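Local coordinates for protein GH5 (Bacteroidetes bacterium AC2a, PDB 4YHE) that probably hydrolyses internal beta-1,4-glucosidic bonds of cellulose, as a family 5 glycoside hydrolase with a beta/alpha barrel, at residues Ala53-Val58 with Gln359-Met364; Gln137-Ile142 with Gln191-Ala196; Ala328-Asn333 with Phe343-His348. All blocks are in the same frame, centred on the assembly; numbering follows the deposited sequence.

How the contacts relate
All three contacts are buried, but they lie at different depths of the beta/alpha barrel. Contact 3, nearest the chain's centre, joins the eighth barrel strand to the loop that follows it and is the most polar, with a carboxylate and a tyrosine hydroxyl tying down loop backbone. Contacts 1 and 3 touch, and their centres are about 9 Å apart. In contact 1, helix 357-369, which follows that loop, packs on the approach to the second strand by apolar groups and one arginine-carbonyl grip. Contact 2 lies on the opposite side of the chain's centre, its centre about 33 Å from that of contact 1, and joins two outer helices by apolar packing and a bridging water.

Contact 1 of 3, residues Ala53-Val58 with Gln359-Met364; sequences AGFRSV and QAVRAM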
loop_
_atom_site.group_PDB
_atom_site.type_symbol
_atom_site.label_atom_id
_atom_site.label_comp_id
_atom_site.label_asym_id
_atom_site.label_seq_id
_atom_site.Cartn_x
_atom_site.Cartn_y
_atom_site.Cartn_z
ATOM N N ALA A 53 15.286 9.485 -8.041
ATOM C CA ALA A 53 14.978 10.173 -6.799
ATOM C C ALA A 53 15.425 9.398 -5.568
ATOM O O ALA A 53 15.470 9.976 -4.478
ATOM C CB ALA A 53 13.483 10.438 -6.699
ATOM N N GLY A 54 15.660 8.100 -5.734
ATOM C CA GLY A 54 16.019 7.189 -4.647
ATOM C C GLY A 54 14.977 6.220 -4.125
ATOM O O GLY A 54 15.210 5.525 -3.138
ATOM N N PHE A 55 13.808 6.144 -4.769
ATOM C CA PHE A 55 12.865 5.136 -4.436
ATOM C C PHE A 55 13.427 3.776 -4.815
ATOM O O PHE A 55 13.995 3.607 -5.896
ATOM C CB PHE A 55 11.530 5.389 -5.177
ATOM C CG PHE A 55 10.797 6.597 -4.690
ATOM C CD1 PHE A 55 10.186 6.591 -3.429
ATOM C CD2 PHE A 55 10.671 7.717 -5.471
ATOM C CE1 PHE A 55 9.476 7.686 -2.983
ATOM C CE2 PHE A 55 9.976 8.828 -5.014
ATOM C CZ PHE A 55 9.375 8.815 -3.773
ATOM N N ARG A 56 13.283 2.791 -3.931
ATOM C CA ARG A 56 13.698 1.425 -4.228
ATOM C C ARG A 56 12.607 0.529 -4.740
ATOM O O ARG A 56 12.864 -0.577 -5.225
ATOM C CB ARG A 56 14.309 0.796 -2.973
ATOM C CG ARG A 56 15.639 1.447 -2.541
ATOM C CD ARG A 56 16.107 0.839 -1.219
ATOM N NE ARG A 56 17.335 1.434 -0.668
ATOM C CZ ARG A 56 18.548 0.869 -0.733
ATOM N NH1 ARG A 56 18.735 -0.303 -1.338
ATOM N NH2 ARG A 56 19.594 1.497 -0.206
ATOM N N SER A 57 11.364 0.953 -4.580
ATOM C CA SER A 57 10.255 0.110 -4.954
ATOM C C SER A 57 9.135 0.945 -5.553
ATOM O O SER A 57 9.065 2.168 -5.370
ATOM C CB SER A 57 9.726 -0.624 -3.718
ATOM O OG SER A 57 9.560 0.268 -2.617
ATOM N N VAL A 58 8.202 0.258 -6.191
ATOM C CA VAL A 58 7.048 0.924 -6.746
ATOM C C VAL A 58 5.870 -0.010 -6.629
ATOM O O VAL A 58 5.969 -1.202 -6.911
ATOM C CB VAL A 58 7.277 1.395 -8.211
ATOM C CG1 VAL A 58 7.652 0.220 -9.129
ATOM C CG2 VAL A 58 6.020 2.077 -8.761
ATOM N N GLN A 359 11.055 18.232 -2.181
ATOM C CA GLN A 359 11.365 18.426 -0.763
ATOM C C GLN A 359 10.696 17.339 0.092
ATOM O O GLN A 359 11.254 16.887 1.064
ATOM C CB GLN A 359 10.959 19.846 -0.328
ATOM C CG GLN A 359 11.905 20.966 -0.817
ATOM C CD GLN A 359 12.118 21.092 -2.344
ATOM O OE1 GLN A 359 11.160 21.232 -3.145
ATOM N NE2 GLN A 359 13.401 21.081 -2.760
ATOM N N ALA A 360 9.481 16.931 -0.287
ATOM C CA ALA A 360 8.755 15.858 0.379
ATOM C C ALA A 360 9.422 14.507 0.150
ATOM O O ALA A 360 9.594 13.736 1.079
ATOM C CB ALA A 360 7.317 15.832 -0.143
ATOM N N VAL A 361 9.837 14.267 -1.091
ATOM C CA VAL A 361 10.404 13.012 -1.500
ATOM C C VAL A 361 11.773 12.840 -0.794
ATOM O O VAL A 361 12.064 11.786 -0.262
ATOM C CB VAL A 361 10.503 12.969 -3.053
ATOM C CG1 VAL A 361 11.469 11.947 -3.555
ATOM C CG2 VAL A 361 9.128 12.689 -3.645
ATOM N N ARG A 362 12.538 13.920 -0.748
ATOM C CA ARG A 362 13.827 13.925 -0.049
ATOM C C ARG A 362 13.657 13.682 1.461
ATOM O O ARG A 362 14.413 12.891 2.035
ATOM C CB ARG A 362 14.553 15.238 -0.321
ATOM C CG ARG A 362 15.013 15.440 -1.762
ATOM C CD ARG A 362 16.463 14.969 -2.000
ATOM N NE ARG A 362 16.644 13.564 -1.689
ATOM C CZ ARG A 362 16.285 12.535 -2.452
ATOM N NH1 ARG A 362 15.735 12.712 -3.639
ATOM N NH2 ARG A 362 16.464 11.302 -2.024
ATOM N N ALA A 363 12.668 14.332 2.094
ATOM C CA ALA A 363 12.405 14.116 3.511
ATOM C C ALA A 363 12.215 12.637 3.828
ATOM O O ALA A 363 12.859 12.079 4.740
ATOM C CB ALA A 363 11.240 14.944 3.982
ATOM N N MET A 364 11.356 11.958 3.054
ATOM C CA MET A 364 11.036 10.590 3.347
ATOM C C MET A 364 12.201 9.632 3.031
ATOM O O MET A 364 12.617 8.838 3.896
ATOM C CB MET A 364 9.697 10.200 2.655
ATOM C CG MET A 364 9.634 10.375 1.160
ATOM S SD MET A 364 7.951 9.980 0.521
ATOM C CE MET A 364 6.975 11.266 1.175
#
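Residues 53-58 leave helix 44-53 through Gly54, whose positive phi (105°) belongs to a Schellman motif, and run into strand 57-60, while 359-364 is helical throughout; the closest CA atoms, those of Ala53 and Val361, are 7.6 Å apart. Arg362 starts out away from residues 53-58, yet its chain bends back at chi2 (-93°) and chi3 (59°) and brings the guanidinium over to the helix end. There NH1 and NH2 both donate hydrogen bonds to Ala53 O, end-on: NH1 at 2.9 Å from Ala53 O, in the carbonyl plane and on a lone pair, and NH2 at 3.0 Å from the same oxygen, nearly along the C=O axis. Both bonds are bent, as one acceptor shared by two nitrogens requires. The oxygen sits in the guanidinium plane, and the positive charge would favourably oppose the partial negative charge of the helix end. Alongside this polar clamp, Val361 CG1 approaches Phe55 CE2 at 3.8 Å and Ala53 CB at 4.0 Å, the valine and phenylalanine side chains crossing at about a right angle. Met364 SD comes to the edge of the Phe55 ring. Asp366 forms a salt bridge with Arg362 NH2, and Arg56 NE forms one with Glu369 at the end of helix 357-369. The contact joins the C-terminal end of helix 44-53 and the lead-in to strand 57-60 to helix 357-369, with Phe55 also meeting Trp18 of the first strand and Met364 lying against helix 304-323.

Contact 2 of 3, residues Gln137-Ile142 with Gln191-Ala196; sequences QELTMI and QVCVDA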
loop_
_atom_site.group_PDB
_atom_site.type_symbol
_atom_site.label_atom_id
_atom_site.label_comp_id
_atom_site.label_asym_id
_atom_site.label_seq_id
_atom_site.Cartn_x
_atom_site.Cartn_y
_atom_site.Cartn_z
ATOM N N GLN A 137 -13.651 -18.461 -6.046
ATOM C CA GLN A 137 -13.382 -19.036 -7.378
ATOM C C GLN A 137 -12.840 -17.960 -8.330
ATOM O O GLN A 137 -11.881 -18.217 -9.068
ATOM C CB GLN A 137 -14.662 -19.650 -7.977
ATOM C CG GLN A 137 -15.083 -20.964 -7.335
ATOM C CD GLN A 137 -16.461 -21.475 -7.785
ATOM O OE1 GLN A 137 -17.364 -20.712 -8.105
ATOM N NE2 GLN A 137 -16.625 -22.789 -7.767
ATOM N N GLU A 138 -13.451 -16.765 -8.293
ATOM C CA GLU A 138 -12.995 -15.620 -9.118
ATOM C C GLU A 138 -11.568 -15.209 -8.723
ATOM O O GLU A 138 -10.699 -15.048 -9.593
ATOM C CB GLU A 138 -13.998 -14.457 -9.065
ATOM C CG GLU A 138 -13.652 -13.289 -9.984
ATOM C CD GLU A 138 -14.802 -12.337 -10.305
ATOM O OE1 GLU A 138 -15.983 -12.536 -9.867
ATOM O OE2 GLU A 138 -14.520 -11.364 -11.054
ATOM N N LEU A 139 -11.311 -15.133 -7.414
ATOM C CA LEU A 139 -9.972 -14.815 -6.898
ATOM C C LEU A 139 -8.939 -15.815 -7.375
ATOM O O LEU A 139 -7.844 -15.447 -7.802
ATOM C CB LEU A 139 -9.973 -14.740 -5.345
ATOM C CG LEU A 139 -10.509 -13.454 -4.684
ATOM C CD1 LEU A 139 -10.646 -13.652 -3.189
ATOM C CD2 LEU A 139 -9.606 -12.248 -4.969
ATOM N N THR A 140 -9.286 -17.093 -7.299
ATOM C CA THR A 140 -8.415 -18.137 -7.783
ATOM C C THR A 140 -8.126 -17.997 -9.292
ATOM O O THR A 140 -6.965 -18.032 -9.718
ATOM C CB THR A 140 -8.995 -19.539 -7.459
ATOM O OG1 THR A 140 -9.178 -19.667 -6.032
ATOM C CG2 THR A 140 -8.086 -20.616 -7.954
ATOM N N MET A 141 -9.168 -17.834 -10.103
ATOM C CA MET A 141 -8.957 -17.696 -11.555
ATOM C C MET A 141 -8.117 -16.463 -11.922
ATOM O O MET A 141 -7.265 -16.505 -12.834
ATOM C CB MET A 141 -10.316 -17.649 -12.263
ATOM C CG MET A 141 -11.097 -18.962 -12.170
ATOM S SD MET A 141 -10.204 -20.383 -12.867
ATOM C CE MET A 141 -9.255 -21.087 -11.534
ATOM N N ILE A 142 -8.338 -15.366 -11.195
ATOM C CA ILE A 142 -7.616 -14.155 -11.463
ATOM C C ILE A 142 -6.151 -14.297 -11.102
ATOM O O ILE A 142 -5.267 -14.039 -11.942
ATOM C CB ILE A 142 -8.256 -12.927 -10.770
ATOM C CG1 ILE A 142 -9.589 -12.611 -11.441
ATOM C CG2 ILE A 142 -7.310 -11.728 -10.857
ATOM C CD1 ILE A 142 -10.334 -11.475 -10.788
ATOM N N GLN A 191 -5.861 -16.876 2.089
ATOM C CA GLN A 191 -5.397 -18.258 1.876
ATOM C C GLN A 191 -5.615 -18.693 0.423
ATOM O O GLN A 191 -4.715 -19.241 -0.216
ATOM C CB GLN A 191 -6.110 -19.223 2.824
ATOM C CG GLN A 191 -5.611 -20.661 2.782
ATOM C CD GLN A 191 -4.192 -20.785 3.256
ATOM O OE1 GLN A 191 -3.905 -20.569 4.427
ATOM N NE2 GLN A 191 -3.291 -21.130 2.355
ATOM N N VAL A 192 -6.814 -18.440 -0.077
ATOM C CA VAL A 192 -7.180 -18.757 -1.457
ATOM C C VAL A 192 -6.266 -18.048 -2.484
ATOM O O VAL A 192 -5.825 -18.667 -3.448
ATOM C CB VAL A 192 -8.674 -18.447 -1.661
ATOM C CG1 VAL A 192 -9.040 -18.242 -3.120
ATOM C CG2 VAL A 192 -9.506 -19.584 -1.049
ATOM N N CYS A 193 -5.925 -16.782 -2.236
ATOM C CA CYS A 193 -5.028 -16.054 -3.130
ATOM C C CYS A 193 -3.635 -16.668 -3.127
ATOM O O CYS A 193 -3.069 -16.892 -4.193
ATOM C CB CYS A 193 -4.984 -14.547 -2.797
ATOM S SG CYS A 193 -6.575 -13.736 -3.082
ATOM N N VAL A 194 -3.093 -16.939 -1.936
ATOM C CA VAL A 194 -1.785 -17.573 -1.812
ATOM C C VAL A 194 -1.785 -18.956 -2.534
ATOM O O VAL A 194 -0.878 -19.252 -3.304
ATOM C CB VAL A 194 -1.371 -17.726 -0.324
ATOM C CG1 VAL A 194 -0.119 -18.581 -0.183
ATOM C CG2 VAL A 194 -1.141 -16.357 0.309
ATOM N N ASP A 195 -2.814 -19.759 -2.309
ATOM C CA ASP A 195 -2.922 -21.065 -2.949
ATOM C C ASP A 195 -2.808 -20.898 -4.484
ATOM O O ASP A 195 -1.975 -21.537 -5.134
ATOM C CB ASP A 195 -4.259 -21.735 -2.599
ATOM C CG ASP A 195 -4.345 -22.209 -1.126
ATOM O OD1 ASP A 195 -3.331 -22.219 -0.377
ATOM O OD2 ASP A 195 -5.468 -22.554 -0.734
ATOM N N ALA A 196 -3.633 -20.011 -5.034
ATOM C CA ALA A 196 -3.658 -19.717 -6.481
ATOM C C ALA A 196 -2.296 -19.289 -7.035
ATOM O O ALA A 196 -1.851 -19.786 -8.082
ATOM C CB ALA A 196 -4.701 -18.662 -6.793
HETATM O O HOH W 1 -6.953 -20.824 -4.669
#
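Two neighbouring helices of the beta/alpha barrel's outer layer, 129-149 and 181-199, pack side by side here, their local axes 8.5 Å apart at closest approach and running in roughly the same direction, with a signed crossing angle of -29°. Around the small side chain of Ala196 the backbones come close: its CB lies 3.8 Å from Thr140 O, and the CA atoms of these two residues are 5.2 Å apart. Thr140 sets its methyl CG2 anti to the backbone N, which turns it toward Ala196 CB, and places OG1 beside its own N. Val192, with CG1 likewise anti to its N, crosses the threonine at about a right angle and presses its CG1 methyl to 3.2 Å from Thr140 OG1, a tight contact. Deeper in the interface the forked end of Leu139 meets the thiol of Cys193, CD2 being 3.9 Å from SG, while Trp143 of helix 129-149 touches both Cys193 and Ala196. No direct hydrogen bond joins the two segments. Thr140 OG1 bonds to Lys136 O one turn back in its own helix, and a water links the helices by donating to Thr140 OG1 at 2.9 Å and to Val192 O at 2.7 Å.

Contact 3 of 3, residues Ala328-Asn333 with Phe343-His348; sequences ALYWDN and FGVIDH
Tyr330, Trp331 and Asp332 all hold CG anti to the backbone N (chi1 -171° for Asp332), while Phe343 and His348 place CG beside theirs; these torsions direct the Tyr330 and Asp332 side chains at the loop 343-348, and Phe343 and His348 back at the strand. Asp332 is the hub. Asp332 OD2 receives Ile346 N on its syn lone pair at 3.0 Å, and Val345 N reaches the same OD2 at 2.8 Å from above the carboxylate plane. Asp332 OD1 takes His348 NE2 at 2.7 Å; the acceptor lies in the imidazole plane, but the nitrogen stands above the carboxylate, the two planes being 57° apart. With Gly334 N also on OD1 and Trp18 NE1 on OD2, the buried carboxylate is surrounded by N-H donors, which would favour its ionised form. His348 ND1 bonds to Gln23 OE1, so both ring nitrogens face acceptors, which fixes the ring's rotation and is consistent with a doubly protonated imidazolium. Tyr330 OH donates to Phe343 O at 2.8 Å, from above the carbonyl plane. Trp331 and Phe343 form a T-shaped stack, planes at 82°: the edge of the five-membered ring, at CD1, points at one face of Phe343, toward its rim. Trp331 O is buried with no partner. The contact lies at the C-terminal, active-site end of the barrel; Trp331 touches Glu295, probably the family 5 nucleophile by its place on strand 291-296. Strand 327-332 lies between 291-296 and 16-20 in the closed barrel, and the loop is fastened to it there, Tyr330 and Val345 resting on Arg310 of helix 304-323.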
loop_
_atom_site.group_PDB
_atom_site.type_symbol
_atom_site.label_atom_id
_atom_site.label_comp_id
_atom_site.label_asym_id
_atom_site.label_seq_id
_atom_site.Cartn_x
_atom_site.Cartn_y
_atom_site.Cartn_z
ATOM N N ALA A 328 8.233 1.161 3.252
ATOM C CA ALA A 328 6.998 1.950 3.060
ATOM C C ALA A 328 6.914 2.615 1.690
ATOM O O ALA A 328 7.893 3.193 1.200
ATOM C CB ALA A 328 6.875 2.987 4.155
ATOM N N LEU A 329 5.718 2.580 1.101
ATOM C CA LEU A 329 5.510 3.173 -0.197
ATOM C C LEU A 329 4.534 4.351 -0.111
ATOM O O LEU A 329 3.375 4.210 0.329
ATOM C CB LEU A 329 5.080 2.111 -1.219
ATOM C CG LEU A 329 6.150 1.030 -1.452
ATOM C CD1 LEU A 329 5.994 -0.181 -0.548
ATOM C CD2 LEU A 329 6.130 0.615 -2.905
ATOM N N TYR A 330 5.035 5.514 -0.506
ATOM C CA TYR A 330 4.306 6.755 -0.476
ATOM C C TYR A 330 3.124 6.727 -1.474
ATOM O O TYR A 330 3.261 6.264 -2.601
ATOM C CB TYR A 330 5.242 7.945 -0.747
ATOM C CG TYR A 330 4.467 9.233 -0.852
ATOM C CD1 TYR A 330 3.945 9.843 0.288
ATOM C CD2 TYR A 330 4.210 9.789 -2.054
ATOM C CE1 TYR A 330 3.205 10.989 0.229
ATOM C CE2 TYR A 330 3.442 10.949 -2.130
ATOM C CZ TYR A 330 2.940 11.539 -0.992
ATOM O OH TYR A 330 2.186 12.695 -1.081
ATOM N N TRP A 331 1.957 7.168 -1.021
ATOM C CA TRP A 331 0.792 7.270 -1.916
ATOM C C TRP A 331 0.822 8.542 -2.749
ATOM O O TRP A 331 0.686 9.651 -2.227
ATOM C CB TRP A 331 -0.508 7.200 -1.115
ATOM C CG TRP A 331 -1.697 7.264 -2.031
ATOM C CD1 TRP A 331 -2.534 8.318 -2.192
ATOM C CD2 TRP A 331 -2.189 6.222 -2.879
ATOM N NE1 TRP A 331 -3.514 8.015 -3.122
ATOM C CE2 TRP A 331 -3.312 6.737 -3.568
ATOM C CE3 TRP A 331 -1.778 4.917 -3.151
ATOM C CZ2 TRP A 331 -4.047 5.970 -4.501
ATOM C CZ3 TRP A 331 -2.511 4.156 -4.073
ATOM C CH2 TRP A 331 -3.627 4.697 -4.742
ATOM N N ASP A 332 1.012 8.380 -4.049
ATOM C CA ASP A 332 0.999 9.491 -5.006
ATOM C C ASP A 332 -0.143 9.309 -6.004
ATOM O O ASP A 332 -0.120 8.417 -6.822
ATOM C CB ASP A 332 2.322 9.556 -5.759
ATOM C CG ASP A 332 2.461 10.815 -6.600
ATOM O OD1 ASP A 332 1.486 11.137 -7.343
ATOM O OD2 ASP A 332 3.563 11.484 -6.536
ATOM N N ASN A 333 -1.121 10.195 -5.928
ATOM C CA ASN A 333 -2.260 10.148 -6.829
ATOM C C ASN A 333 -2.164 11.147 -7.982
ATOM O O ASN A 333 -3.141 11.335 -8.731
ATOM C CB ASN A 333 -3.564 10.327 -6.055
ATOM C CG ASN A 333 -3.678 11.704 -5.387
ATOM O OD1 ASN A 333 -2.794 12.569 -5.524
ATOM N ND2 ASN A 333 -4.789 11.915 -4.666
ATOM N N PHE A 343 -1.884 14.631 -2.851
ATOM C CA PHE A 343 -0.717 13.706 -2.644
ATOM C C PHE A 343 0.336 13.698 -3.792
ATOM O O PHE A 343 1.351 13.000 -3.704
ATOM C CB PHE A 343 -1.201 12.259 -2.453
ATOM C CG PHE A 343 -1.936 11.989 -1.145
ATOM C CD1 PHE A 343 -1.240 11.868 0.067
ATOM C CD2 PHE A 343 -3.332 11.809 -1.119
ATOM C CE1 PHE A 343 -1.887 11.578 1.260
ATOM C CE2 PHE A 343 -3.984 11.539 0.087
ATOM C CZ PHE A 343 -3.269 11.374 1.262
ATOM N N GLY A 344 0.082 14.394 -4.897
ATOM C CA GLY A 344 0.949 14.285 -6.050
ATOM C C GLY A 344 2.299 14.934 -5.783
ATOM O O GLY A 344 2.360 16.099 -5.411
ATOM N N VAL A 345 3.366 14.179 -5.931
ATOM C CA VAL A 345 4.723 14.774 -5.846
ATOM C C VAL A 345 5.588 14.541 -7.099
ATOM O O VAL A 345 6.536 15.310 -7.317
ATOM C CB VAL A 345 5.506 14.300 -4.593
ATOM C CG1 VAL A 345 4.791 14.714 -3.308
ATOM C CG2 VAL A 345 5.763 12.806 -4.622
ATOM N N ILE A 346 5.290 13.482 -7.862
ATOM C CA ILE A 346 5.932 13.178 -9.132
ATOM C C ILE A 346 4.905 12.953 -10.218
ATOM O O ILE A 346 3.920 12.231 -10.012
ATOM C CB ILE A 346 6.853 11.952 -9.008
ATOM C CG1 ILE A 346 8.095 12.335 -8.208
ATOM C CG2 ILE A 346 7.279 11.397 -10.367
ATOM C CD1 ILE A 346 8.945 11.166 -7.790
ATOM N N ASP A 347 5.143 13.579 -11.377
ATOM C CA ASP A 347 4.255 13.452 -12.531
ATOM C C ASP A 347 4.209 12.009 -13.053
ATOM O O ASP A 347 5.235 11.396 -13.325
ATOM C CB ASP A 347 4.664 14.450 -13.641
ATOM C CG ASP A 347 3.684 14.465 -14.810
ATOM O OD1 ASP A 347 3.657 13.505 -15.598
ATOM O OD2 ASP A 347 2.963 15.465 -14.937
ATOM N N HIS A 348 3.000 11.457 -13.188
ATOM C CA HIS A 348 2.863 10.053 -13.532
ATOM C C HIS A 348 3.290 9.703 -14.958
ATOM O O HIS A 348 3.576 8.547 -15.220
ATOM C CB HIS A 348 1.419 9.566 -13.263
ATOM C CG HIS A 348 1.061 9.526 -11.811
ATOM N ND1 HIS A 348 0.031 8.755 -11.327
ATOM C CD2 HIS A 348 1.586 10.167 -10.743
ATOM C CE1 HIS A 348 -0.064 8.923 -10.020
ATOM N NE2 HIS A 348 0.876 9.772 -9.639
#